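Local coordinates for 1-Pyrroline-5-Carboxylate reductase (Streptococcus pyogenes, PDB 2AMF) that catalyses the NAD(P)H-dependent reduction of 1-pyrroline-5-carboxylate to L-proline, the last step of proline biosynthesis from glutamate, at the interface of chains A and B. Sequence-based numbering; all coordinates share one arbitrary frame. Chains: chain A/B, 1-Pyrroline-5-Carboxylate reductase.

The interface of chains A and B. Residues chain A 234, 237, 242-243; chain B 234, 237, 242-243.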
# COMPACT_ATOMS: atom_id res chain seq x y z
N MET A 234 11.58 -16.23 1.78
CA MET A 234 11.07 -15.17 2.67
C MET A 234 10.63 -13.94 1.85
O MET A 234 9.68 -13.23 2.23
CB MET A 234 12.05 -14.80 3.78
CG MET A 234 12.06 -15.72 5.06
SD MET A 234 10.48 -16.27 5.81
CE MET A 234 10.32 -17.71 4.80
N GLU A 237 7.17 -14.80 0.67
CA GLU A 237 6.34 -14.46 1.82
C GLU A 237 6.11 -12.98 1.93
O GLU A 237 4.97 -12.57 2.05
CB GLU A 237 6.96 -14.97 3.14
CG GLU A 237 6.84 -16.47 3.35
CD GLU A 237 5.40 -16.96 3.27
OE1 GLU A 237 4.49 -16.28 3.84
OE2 GLU A 237 5.18 -18.00 2.60
N THR A 242 1.49 -16.88 -1.65
CA THR A 242 0.40 -17.78 -1.33
C THR A 242 -0.93 -17.02 -1.33
O THR A 242 -1.91 -17.51 -1.88
CB THR A 242 0.65 -18.44 0.07
OG1 THR A 242 1.87 -19.19 0.02
CG2 THR A 242 -0.50 -19.35 0.49
N ALA A 243 -0.97 -15.83 -0.71
CA ALA A 243 -2.16 -14.96 -0.73
C ALA A 243 -2.60 -14.61 -2.16
O ALA A 243 -3.80 -14.59 -2.49
CB ALA A 243 -1.88 -13.68 0.02
N MET B 234 -6.01 -18.25 5.63
CA MET B 234 -5.80 -17.53 4.36
C MET B 234 -5.80 -16.00 4.58
O MET B 234 -5.08 -15.26 3.89
CB MET B 234 -6.77 -17.95 3.26
CG MET B 234 -6.41 -19.27 2.46
SD MET B 234 -4.70 -19.56 1.89
CE MET B 234 -4.18 -20.36 3.38
N GLU B 237 -2.32 -15.24 5.78
CA GLU B 237 -1.56 -15.15 4.54
C GLU B 237 -1.78 -13.85 3.83
O GLU B 237 -0.81 -13.20 3.48
CB GLU B 237 -1.91 -16.31 3.58
CG GLU B 237 -1.34 -17.65 3.98
CD GLU B 237 0.18 -17.61 4.16
OE1 GLU B 237 0.88 -16.98 3.30
OE2 GLU B 237 0.66 -18.18 5.18
N THR B 242 3.56 -14.39 8.37
CA THR B 242 4.89 -14.97 8.36
C THR B 242 5.92 -13.91 7.98
O THR B 242 6.96 -13.82 8.61
CB THR B 242 4.94 -16.18 7.37
OG1 THR B 242 3.99 -17.17 7.79
CG2 THR B 242 6.33 -16.79 7.27
N ALA B 243 5.64 -13.13 6.93
CA ALA B 243 6.51 -12.00 6.53
C ALA B 243 6.74 -11.00 7.66
O ALA B 243 7.85 -10.49 7.88
CB ALA B 243 5.90 -11.29 5.34
O HOH W 1 3.41 -13.96 4.88
O HOH W 2 1.27 -15.06 1.36
O HOH W 3 3.02 -18.03 5.62
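Two copies of the reductase meet here about a two-fold axis, through helix 228-239 and the start of helix 241-258 of each chain. The patch involves the family's dimerisation region, but the coordinates alone do not prove the pairing biological. A:Glu237 and B:Glu237 bury the most surface in it, followed by the two Thr242 residues. CG of A:Glu237 is anti to its carbonyl carbon, and the chain bends at chi2 (-56°). This brings the carboxylate obliquely across B:Thr242. A:Glu237 OE1 lies 3.6 Å from B:Thr242 CB. The methyl CG2 of B:Thr242, anti to its backbone N, packs against A:Glu237 CG at 4.0 Å. At the backbone end of the same glutamate, the methyl CB of B:Ala243 lies 3.7 Å from A:Glu237 O.

No direct hydrogen bond or salt bridge joins the chains here; water carries the polar contacts. The two OE1 atoms of A:Glu237 and B:Glu237 are 3.7 Å apart, with carboxylate planes turned 88° to each other. Such closeness may favour a proton on one, though protonation is not seen and water 3 may ease the repulsion. Water 3 bridges A:Glu237 OE1 (2.9 Å) to B:Glu237 OE2 and B:Thr242 OG1; the latter two contacts are modelled too short to interpret. Water 1 sits 2.8 Å from A:Glu237 OE1 and accepts the backbone N-H of B:Ala243. Its twin, water 2, takes the A:Ala243 N-H at 164° and lies 2.8 Å from B:Glu237 OE1.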